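Local structure of Lmo2812 protein (Listeria monocytogenes EGD-e, 5ZQA) at residues G163-D167 against G168-V172; V201-D204 against K205-L209; A255-A258 against E259-F262. The protein is a penicillin-binding protein of the peptidase S11 family that probably acts as a serine-type D-Ala-D-Ala carboxypeptidase in peptidoglycan metabolism. All coordinates share one frame; numbering follows the deposited sequence.

Contact 1 (G163-D167 against G168-V172)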
loop_
_atom_site.group_PDB
_atom_site.type_symbol
_atom_site.label_atom_id
_atom_site.label_comp_id
_atom_site.label_asym_id
_atom_site.label_seq_id
_atom_site.Cartn_x
_atom_site.Cartn_y
_atom_site.Cartn_z
ATOM N N GLY A 163 5.949 3.257 6.990
ATOM C CA GLY A 163 6.981 2.961 6.016
ATOM C C GLY A 163 8.086 4.005 5.998
ATOM O O GLY A 163 9.015 3.900 5.201
ATOM N N LEU A 164 7.983 5.029 6.842
ATOM C CA LEU A 164 9.082 5.976 6.989
ATOM C C LEU A 164 10.263 5.250 7.616
ATOM O O LEU A 164 10.068 4.379 8.457
ATOM C CB LEU A 164 8.668 7.167 7.853
ATOM C CG LEU A 164 7.663 8.151 7.251
ATOM C CD1 LEU A 164 7.301 9.227 8.268
ATOM C CD2 LEU A 164 8.220 8.785 5.986
ATOM N N ASP A 165 11.478 5.612 7.215
ATOM C CA ASP A 165 12.682 5.025 7.816
ATOM C C ASP A 165 12.718 5.272 9.319
ATOM O O ASP A 165 12.241 6.304 9.807
ATOM C CB ASP A 165 13.961 5.615 7.207
ATOM C CG ASP A 165 14.246 5.142 5.789
ATOM O OD1 ASP A 165 13.577 4.222 5.272
ATOM O OD2 ASP A 165 15.181 5.710 5.172
ATOM N N VAL A 166 13.315 4.332 10.043
ATOM C CA VAL A 166 13.530 4.469 11.473
ATOM C C VAL A 166 15.000 4.230 11.777
ATOM O O VAL A 166 15.498 3.119 11.573
ATOM C CB VAL A 166 12.688 3.470 12.281
ATOM C CG1 VAL A 166 12.995 3.610 13.769
ATOM C CG2 VAL A 166 11.210 3.669 12.006
ATOM N N ASP A 167 15.690 5.268 12.245
ATOM C CA ASP A 167 17.098 5.150 12.631
ATOM C C ASP A 167 17.957 4.485 11.561
ATOM O O ASP A 167 18.776 3.611 11.860
ATOM C CB ASP A 167 17.224 4.372 13.939
ATOM C CG ASP A 167 16.708 5.150 15.127
ATOM O OD1 ASP A 167 16.955 6.373 15.185
ATOM O OD2 ASP A 167 16.055 4.539 16.000
ATOM N N GLY A 168 17.755 4.892 10.314
ATOM C CA GLY A 168 18.566 4.398 9.217
ATOM C C GLY A 168 18.101 3.070 8.653
ATOM O O GLY A 168 18.699 2.545 7.712
ATOM N N LYS A 169 17.036 2.524 9.224
ATOM C CA LYS A 169 16.499 1.248 8.757
ATOM C C LYS A 169 15.283 1.471 7.866
ATOM O O LYS A 169 14.403 2.261 8.209
ATOM C CB LYS A 169 16.150 0.364 9.948
ATOM C CG LYS A 169 17.386 -0.094 10.715
ATOM C CD LYS A 169 17.159 -0.079 12.211
ATOM C CE LYS A 169 18.365 0.528 12.920
ATOM N NZ LYS A 169 18.147 0.760 14.378
ATOM N N SER A 170 15.270 0.800 6.717
ATOM C CA SER A 170 14.189 0.933 5.736
ATOM C C SER A 170 13.315 -0.302 5.680
ATOM O O SER A 170 13.803 -1.429 5.788
ATOM C CB SER A 170 14.742 1.194 4.329
ATOM O OG SER A 170 15.403 2.440 4.242
ATOM N N ALA A 171 12.019 -0.080 5.480
ATOM C CA ALA A 171 11.110 -1.163 5.131
ATOM C C ALA A 171 11.497 -1.734 3.772
ATOM O O ALA A 171 11.665 -0.977 2.815
ATOM C CB ALA A 171 9.684 -0.663 5.105
ATOM N N VAL A 172 11.635 -3.052 3.690
ATOM C CA VAL A 172 12.016 -3.687 2.430
ATOM C C VAL A 172 11.189 -4.939 2.167
ATOM O O VAL A 172 10.659 -5.566 3.095
ATOM C CB VAL A 172 13.522 -4.079 2.388
ATOM C CG1 VAL A 172 14.419 -2.832 2.461
ATOM C CG2 VAL A 172 13.866 -5.070 3.487
HETATM O O HOH W 1 11.368 2.772 5.070
#
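Val166 and Lys169 pair through both of their backbone bonds: Val166 N gives to Lys169 O at 3.0 Å, and Lys169 N returns to Val166 O at 2.9 Å. A CA-H...O contact joins Asp165 CA to Lys169 O at 3.3 Å, 128° at the hydrogen.

Among side chains, Ser170 OG donates to Asp165 OD1 over 2.8 Å, arriving from above the carboxylate plane. A water bridge continues from there: one water donates hydrogen bonds to Asp165 OD1 and Gly163 O, at 2.6 Å from the latter, and accepts from Ala171 N, spanning the two arms where direct backbone pairing has ended.

Over the turn the Lys169 chain, bent at its second and third torsions, folds back so that CE lies 3.3 Å from Asp167 O. Its NZ stays 4.6 Å from Asp167 OD2, opposite charges near but not in contact.

The left-handed backbone angles of Asp167 and Gly168 (phi 50° and 84°) fit the type I' beta turn that runs from Val166 to Lys169, closed by a single antiparallel bridge at the tip of a surface loop.

Contact 2 (V201-D204 against K205-L209)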
loop_
_atom_site.group_PDB
_atom_site.type_symbol
_atom_site.label_atom_id
_atom_site.label_comp_id
_atom_site.label_asym_id
_atom_site.label_seq_id
_atom_site.Cartn_x
_atom_site.Cartn_y
_atom_site.Cartn_z
ATOM N N VAL A 201 -11.914 10.862 -1.491
ATOM C CA VAL A 201 -12.664 10.393 -0.335
ATOM C C VAL A 201 -13.091 11.586 0.514
ATOM O O VAL A 201 -12.269 12.424 0.894
ATOM C CB VAL A 201 -11.848 9.407 0.528
ATOM C CG1 VAL A 201 -12.647 8.998 1.759
ATOM C CG2 VAL A 201 -11.449 8.191 -0.293
ATOM N N THR A 202 -14.384 11.679 0.793
ATOM C CA THR A 202 -14.871 12.714 1.695
ATOM C C THR A 202 -14.879 12.132 3.089
ATOM O O THR A 202 -15.615 11.186 3.371
ATOM C CB THR A 202 -16.274 13.204 1.313
ATOM O OG1 THR A 202 -16.234 13.757 -0.010
ATOM C CG2 THR A 202 -16.748 14.268 2.296
ATOM N N THR A 203 -14.023 12.667 3.948
ATOM C CA THR A 203 -13.915 12.149 5.299
ATOM C C THR A 203 -15.180 12.451 6.079
ATOM O O THR A 203 -15.977 13.335 5.707
ATOM C CB THR A 203 -12.717 12.746 6.037
ATOM O OG1 THR A 203 -12.879 14.167 6.134
ATOM C CG2 THR A 203 -11.419 12.424 5.308
ATOM N N ASP A 204 -15.366 11.711 7.162
ATOM C CA ASP A 204 -16.499 11.966 8.031
ATOM C C ASP A 204 -16.373 13.337 8.693
ATOM O O ASP A 204 -17.381 13.976 8.986
ATOM C CB ASP A 204 -16.633 10.856 9.073
ATOM C CG ASP A 204 -17.081 9.535 8.454
ATOM O OD1 ASP A 204 -17.482 9.539 7.267
ATOM O OD2 ASP A 204 -17.048 8.498 9.144
ATOM N N LYS A 205 -15.149 13.807 8.914
ATOM C CA LYS A 205 -14.966 15.147 9.464
ATOM C C LYS A 205 -15.420 16.202 8.453
ATOM O O LYS A 205 -15.975 17.239 8.829
ATOM C CB LYS A 205 -13.506 15.383 9.875
ATOM C CG LYS A 205 -13.309 16.629 10.740
ATOM C CD LYS A 205 -11.844 16.911 11.026
ATOM C CE LYS A 205 -11.300 15.987 12.081
ATOM N NZ LYS A 205 -12.028 16.091 13.386
ATOM N N GLY A 206 -15.194 15.938 7.169
ATOM C CA GLY A 206 -15.640 16.844 6.125
ATOM C C GLY A 206 -14.618 17.106 5.028
ATOM O O GLY A 206 -14.986 17.371 3.881
ATOM N N ALA A 207 -13.334 17.035 5.375
ATOM C CA ALA A 207 -12.267 17.296 4.414
ATOM C C ALA A 207 -12.258 16.257 3.303
ATOM O O ALA A 207 -12.480 15.069 3.557
ATOM C CB ALA A 207 -10.920 17.320 5.114
ATOM N N LYS A 208 -11.990 16.703 2.081
ATOM C CA LYS A 208 -11.893 15.794 0.949
ATOM C C LYS A 208 -10.436 15.478 0.662
ATOM O O LYS A 208 -9.601 16.381 0.564
ATOM C CB LYS A 208 -12.590 16.381 -0.289
ATOM C CG LYS A 208 -14.087 16.619 -0.067
ATOM C CD LYS A 208 -14.879 16.828 -1.365
ATOM C CE LYS A 208 -14.075 16.442 -2.605
ATOM N NZ LYS A 208 -14.717 16.866 -3.887
ATOM N N LEU A 209 -10.144 14.187 0.549
ATOM C CA LEU A 209 -8.786 13.717 0.311
ATOM C C LEU A 209 -8.647 13.189 -1.110
ATOM O O LEU A 209 -9.543 12.525 -1.610
ATOM C CB LEU A 209 -8.421 12.634 1.323
ATOM C CG LEU A 209 -8.600 13.076 2.780
ATOM C CD1 LEU A 209 -7.999 12.077 3.721
ATOM C CD2 LEU A 209 -8.005 14.460 3.039
#
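Lys205 begins the return arm of a short beta hairpin, its CB 4.0 Å from Thr203 OG1 across the bend. The lysine chain then turns away at its third and fourth torsions: NZ bonds to Thr108 O and the cation packs on Trp109, while Lys205 N and Asp204 N are both taken by the Asp113 carboxylate of helix 111-120, so the loop is tied to that helix.

Gly206 N donates to Thr203 OG1 at 3.1 Å, and the chain turns here at a positive phi of 136°.

Ala207 supplies the carbonyl on which the loop closes. Its oxygen accepts from Thr203 N at 2.9 Å. The methyl of Ala207 lies beside the Thr203 hydroxyl and touches Trp109.

Lys208 faces Thr202 as a non-hydrogen-bonded pair on the exposed side of the two-stranded sheet. Its CG and CD both lie 3.6 Å from Thr202 OG1 before the chain leads outward, and its CA-H points at Val201 O.

Leu209 and Val201 form the hydrogen-bonded pair: Leu209 N to Val201 O is nearly straight, 174° at the hydrogen, and Val201 N answers to Leu209 O at 2.9 Å. On this buried side, against helix 111-120, Leu209 CD1 meets Thr203 CG2 at 3.8 Å, the side chains crossing at about a right angle.

Thr203 works on both fronts because its hydroxyl sits between its own N and carbonyl carbon (chi1 61°), sending CG2 to Leu209 and OG1 into the bend. There OG1, besides accepting from Gly206 N, donates to Ala207 O at 2.8 Å, on a lone pair in the carbonyl plane.

Contact 3 (A255-A258 against E259-F262)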
loop_
_atom_site.group_PDB
_atom_site.type_symbol
_atom_site.label_atom_id
_atom_site.label_comp_id
_atom_site.label_asym_id
_atom_site.label_seq_id
_atom_site.Cartn_x
_atom_site.Cartn_y
_atom_site.Cartn_z
ATOM N N ALA A 255 10.476 3.089 -10.157
ATOM C CA ALA A 255 10.384 3.774 -11.446
ATOM C C ALA A 255 10.917 5.205 -11.286
ATOM O O ALA A 255 11.028 5.715 -10.170
ATOM C CB ALA A 255 8.949 3.769 -11.964
ATOM N N GLY A 256 11.252 5.859 -12.398
ATOM C CA GLY A 256 11.980 7.117 -12.329
ATOM C C GLY A 256 11.185 8.384 -12.074
ATOM O O GLY A 256 11.739 9.377 -11.600
ATOM N N THR A 257 9.904 8.367 -12.426
ATOM C CA THR A 257 8.996 9.487 -12.180
ATOM C C THR A 257 7.631 8.954 -11.759
ATOM O O THR A 257 7.357 7.766 -11.905
ATOM C CB THR A 257 8.785 10.372 -13.422
ATOM O OG1 THR A 257 8.092 9.614 -14.429
ATOM C CG2 THR A 257 10.113 10.877 -13.970
ATOM N N ALA A 258 6.770 9.831 -11.254
ATOM C CA ALA A 258 5.412 9.424 -10.907
ATOM C C ALA A 258 4.662 8.911 -12.137
ATOM O O ALA A 258 3.941 7.918 -12.074
ATOM C CB ALA A 258 4.658 10.580 -10.262
ATOM N N GLU A 259 4.851 9.579 -13.269
ATOM C CA GLU A 259 4.217 9.187 -14.512
ATOM C C GLU A 259 4.682 7.809 -14.961
ATOM O O GLU A 259 3.879 6.995 -15.418
ATOM C CB GLU A 259 4.514 10.223 -15.608
ATOM C CG GLU A 259 4.206 9.738 -17.015
ATOM C CD GLU A 259 4.546 10.766 -18.075
ATOM O OE1 GLU A 259 5.749 10.922 -18.411
ATOM O OE2 GLU A 259 3.600 11.420 -18.569
ATOM N N LYS A 260 5.979 7.548 -14.836
ATOM C CA LYS A 260 6.531 6.286 -15.321
ATOM C C LYS A 260 6.016 5.072 -14.545
ATOM O O LYS A 260 5.854 3.997 -15.127
ATOM C CB LYS A 260 8.055 6.312 -15.261
ATOM C CG LYS A 260 8.714 7.100 -16.393
ATOM C CD LYS A 260 10.156 7.409 -16.069
ATOM C CE LYS A 260 10.894 8.040 -17.259
ATOM N NZ LYS A 260 11.059 7.034 -18.330
ATOM N N ARG A 261 5.774 5.220 -13.245
ATOM C CA ARG A 261 5.276 4.059 -12.506
ATOM C C ARG A 261 3.915 3.659 -13.054
ATOM O O ARG A 261 3.569 2.477 -13.053
ATOM C CB ARG A 261 5.191 4.329 -10.995
ATOM C CG ARG A 261 3.999 5.133 -10.563
ATOM C CD ARG A 261 4.019 5.374 -9.076
ATOM N NE ARG A 261 3.482 6.690 -8.774
ATOM C CZ ARG A 261 3.612 7.296 -7.602
ATOM N NH1 ARG A 261 4.280 6.713 -6.615
ATOM N NH2 ARG A 261 3.098 8.506 -7.425
ATOM N N PHE A 262 3.141 4.624 -13.545
ATOM C CA PHE A 262 1.818 4.292 -14.051
ATOM C C PHE A 262 1.882 3.803 -15.508
ATOM O O PHE A 262 1.097 2.953 -15.916
ATOM C CB PHE A 262 0.866 5.490 -13.886
ATOM C CG PHE A 262 0.600 5.857 -12.439
ATOM C CD1 PHE A 262 0.094 4.918 -11.558
ATOM C CD2 PHE A 262 0.860 7.136 -11.967
ATOM C CE1 PHE A 262 -0.158 5.241 -10.236
ATOM C CE2 PHE A 262 0.616 7.464 -10.643
ATOM C CZ PHE A 262 0.105 6.505 -9.776
HETATM O O HOH W 2 7.959 10.986 -16.761
#
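Ala255 ends its strand and the backbone swings through Gly256 and Thr257 into the helix, whose first turn brings Arg261 N to Thr257 O at 3.3 Å, a rather long bond. The Thr257 hydroxyl adds a second link, accepting from Lys260 N at 3.0 Å with 153° at the hydrogen.

That hydroxyl is placed by chi1 of 66°, which sets OG1 between the backbone N and the carbonyl carbon, over the start of the helix. The aliphatic chain of Lys260 passes it obliquely, CG 3.3 Å from Thr257 OG1, and carries on extended until its bend at the last torsion. A water bridges the same OG1 to the neighbouring carboxylate, donating to Glu259 OE1 at 2.8 Å, so the cap is linked to a second side chain of the first turn.

On the inner side, the Ala255 methyl packs against the helix backbone, its CB 3.7 Å from Arg261 N, and touches Arg261 CB. Ala258 O is met by two side chains: Arg261 CG at 3.2 Å and Phe262 CD2, also at 3.2 Å. Arg261 CG in turn sits over the centre of the Phe262 ring, 3.8 Å above its plane, while NH2 passes by the Ala258 methyl. Arg261 NH1 bonds to Cys236 O on the sheet, and Phe262 meets Phe237 edge to face; both side chains also touch Thr227 on strand 222-230.

Thr257 is thus the N-cap of helix 258-272, here at a strand-to-helix junction where the C-terminal helix starts against the five-stranded antiparallel sheet of a penicillin-binding protein.

Overall arrangement
From the N terminus the three contacts follow in series, none nested or crossed; contacts 1 and 2 close chain reversals, and contact 3 caps a helix start. Contact 1 reverses the chain between helix 139-150 and strand 172-173, its Asp165 side chain about 10 Å from that of Ser62, the predicted acylated serine. Contact 2 closes the hairpin 200-202/208-210 and lays it on helix 111-120. Contact 3 joins strand 246-255 to helix 258-272 beside the five-stranded sheet; its Arg261 side chain is about 8 Å from that of Lys226, a predicted substrate-binding residue. They do not touch: centres of contacts 1 and 2 are about 29 Å apart, and nearest atoms of contacts 1 and 3 about 13 Å.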